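Local atomic coordinates of shikimate 5-dehydrogenase (Mycobacterium fortuitum subsp. fortuitum DSM 46621, PDB entry 4XIJ), a protein that probably catalyses the NADP-dependent interconversion of 3-dehydroshikimate and shikimate, the fourth step of chorismate biosynthesis. Residues V216-D221 / E241-L246. Numbering follows the deposited sequence.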
loop_
_atom_site.group_PDB
_atom_site.type_symbol
_atom_site.label_atom_id
_atom_site.label_comp_id
_atom_site.label_asym_id
_atom_site.label_seq_id
_atom_site.Cartn_x
_atom_site.Cartn_y
_atom_site.Cartn_z
ATOM N N VAL A 216 19.779 -5.394 8.156
ATOM C CA VAL A 216 18.515 -4.909 8.731
ATOM C C VAL A 216 17.694 -6.126 9.177
ATOM O O VAL A 216 17.523 -7.030 8.391
ATOM C CB VAL A 216 17.728 -4.100 7.701
ATOM C CG1 VAL A 216 16.401 -3.632 8.308
ATOM C CG2 VAL A 216 18.546 -2.845 7.169
ATOM N N PRO A 217 17.263 -6.172 10.457
ATOM C CA PRO A 217 16.720 -7.441 10.957
ATOM C C PRO A 217 15.444 -7.921 10.263
ATOM O O PRO A 217 15.258 -9.119 10.155
ATOM C CB PRO A 217 16.470 -7.136 12.445
ATOM C CG PRO A 217 17.482 -6.085 12.769
ATOM C CD PRO A 217 17.523 -5.203 11.537
ATOM N N ARG A 218 14.563 -7.007 9.874
ATOM C CA ARG A 218 13.291 -7.348 9.246
ATOM C C ARG A 218 13.097 -6.417 8.075
ATOM O O ARG A 218 13.152 -5.201 8.208
ATOM C CB ARG A 218 12.162 -7.232 10.253
ATOM C CG ARG A 218 12.436 -8.128 11.436
ATOM C CD ARG A 218 11.251 -8.163 12.377
ATOM N NE ARG A 218 10.060 -8.787 11.793
ATOM C CZ ARG A 218 8.931 -8.142 11.517
ATOM N NH1 ARG A 218 8.850 -6.850 11.771
ATOM N NH2 ARG A 218 7.894 -8.803 10.993
ATOM N N VAL A 219 12.894 -6.981 6.899
ATOM C CA VAL A 219 12.768 -6.201 5.676
ATOM C C VAL A 219 11.499 -6.592 4.930
ATOM O O VAL A 219 11.310 -7.776 4.612
ATOM C CB VAL A 219 14.005 -6.398 4.759
ATOM C CG1 VAL A 219 13.788 -5.637 3.442
ATOM C CG2 VAL A 219 15.264 -5.905 5.511
ATOM N N LEU A 220 10.629 -5.607 4.695
ATOM C CA LEU A 220 9.476 -5.730 3.822
ATOM C C LEU A 220 9.894 -5.247 2.441
ATOM O O LEU A 220 10.231 -4.078 2.259
ATOM C CB LEU A 220 8.283 -4.928 4.374
ATOM C CG LEU A 220 7.083 -4.823 3.453
ATOM C CD1 LEU A 220 6.500 -6.209 3.225
ATOM C CD2 LEU A 220 6.049 -3.905 4.132
ATOM N N ASP A 221 9.921 -6.186 1.492
ATOM C CA ASP A 221 10.256 -5.889 0.120
ATOM C C ASP A 221 8.938 -5.784 -0.669
ATOM O O ASP A 221 8.154 -6.730 -0.694
ATOM C CB ASP A 221 11.143 -7.014 -0.433
ATOM C CG ASP A 221 11.740 -6.701 -1.776
ATOM O OD1 ASP A 221 11.379 -5.697 -2.414
ATOM O OD2 ASP A 221 12.648 -7.449 -2.180
ATOM N N GLU A 241 14.639 -11.619 8.662
ATOM C CA GLU A 241 13.362 -11.993 8.078
ATOM C C GLU A 241 13.048 -11.110 6.894
ATOM O O GLU A 241 13.138 -9.873 6.994
ATOM C CB GLU A 241 12.241 -11.854 9.124
ATOM C CG GLU A 241 10.872 -12.255 8.533
ATOM C CD GLU A 241 9.696 -12.021 9.464
ATOM O OE1 GLU A 241 9.886 -11.388 10.529
ATOM O OE2 GLU A 241 8.585 -12.476 9.115
ATOM N N ALA A 242 12.648 -11.727 5.793
ATOM C CA ALA A 242 12.244 -11.001 4.607
ATOM C C ALA A 242 10.781 -11.332 4.336
ATOM O O ALA A 242 10.375 -12.506 4.356
ATOM C CB ALA A 242 13.124 -11.389 3.386
ATOM N N ILE A 243 9.992 -10.297 4.092
ATOM C CA ILE A 243 8.562 -10.404 3.794
ATOM C C ILE A 243 8.326 -9.820 2.404
ATOM O O ILE A 243 8.906 -8.756 2.098
ATOM C CB ILE A 243 7.740 -9.603 4.808
ATOM C CG1 ILE A 243 8.005 -10.120 6.223
ATOM C CG2 ILE A 243 6.241 -9.673 4.513
ATOM C CD1 ILE A 243 7.801 -9.073 7.264
ATOM N N ASN A 244 7.527 -10.471 1.548
ATOM C CA ASN A 244 7.365 -9.859 0.208
ATOM C C ASN A 244 6.080 -9.092 -0.024
ATOM O O ASN A 244 5.184 -9.074 0.816
ATOM C CB ASN A 244 7.559 -10.888 -0.923
ATOM C CG ASN A 244 6.449 -11.927 -1.057
ATOM O OD1 ASN A 244 5.276 -11.630 -0.947
ATOM N ND2 ASN A 244 6.844 -13.126 -1.443
ATOM N N GLY A 245 6.014 -8.439 -1.190
ATOM C CA GLY A 245 4.940 -7.513 -1.475
ATOM C C GLY A 245 3.566 -8.125 -1.556
ATOM O O GLY A 245 2.594 -7.387 -1.463
ATOM N N LEU A 246 3.453 -9.444 -1.726
ATOM C CA LEU A 246 2.098 -10.046 -1.700
ATOM C C LEU A 246 1.433 -9.761 -0.358
ATOM O O LEU A 246 0.204 -9.641 -0.288
ATOM C CB LEU A 246 2.111 -11.559 -1.954
ATOM C CG LEU A 246 2.464 -11.895 -3.399
ATOM C CD1 LEU A 246 2.652 -13.418 -3.457
ATOM C CD2 LEU A 246 1.372 -11.408 -4.405
#
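R218 and E241 reach out from neighbouring strands on the same face of the sheet, lying side by side and pointing the same way. OE1 of E241 takes a salt-bridged hydrogen bond from R218 NE at 2.9 Å, and a weak second one from R218 NH2 at 3.3 Å. The carboxylate oxygen sits at the edge of the guanidinium, near its plane, and receives NE on its anti side; the two planar groups are turned 57° apart. The chain of R218 bends about CG-CD (chi3 66°), which places NE beside the glutamate, whose own chain is extended beyond CG, while NH2 also donates to L122 O. Backbone bonds join the strands in parallel: E241 N gives to P217 O (3.0 Å), V219 N to E241 O, I243 N to V219 O (2.9 Å) and D221 N to I243 O (2.8 Å). With helix 230-237 the two strands form a beta-alpha-beta unit in the parallel sheet of the Rossmann-like, probably NADP-binding domain; 241-243 is one edge strand of this sheet, and 218-221 bonds on its other side to 196-199. An apolar contact follows on the arginine face, where L220 CD1 meets I243 CG2 at 3.7 Å; I243 CD1 also touches the guanidinium obliquely, 3.7 Å from R218 NH2. On the other face, V219 and A242 pack against helix 230-237. At the end of strand 218-221, D221 bonds through OD2 to T229 OG1 and through OD1 to I223 N; beyond strand 241-243, N244 OD1 accepts from L246 N at 3.0 Å, a capping bond at the start of helix 246-261.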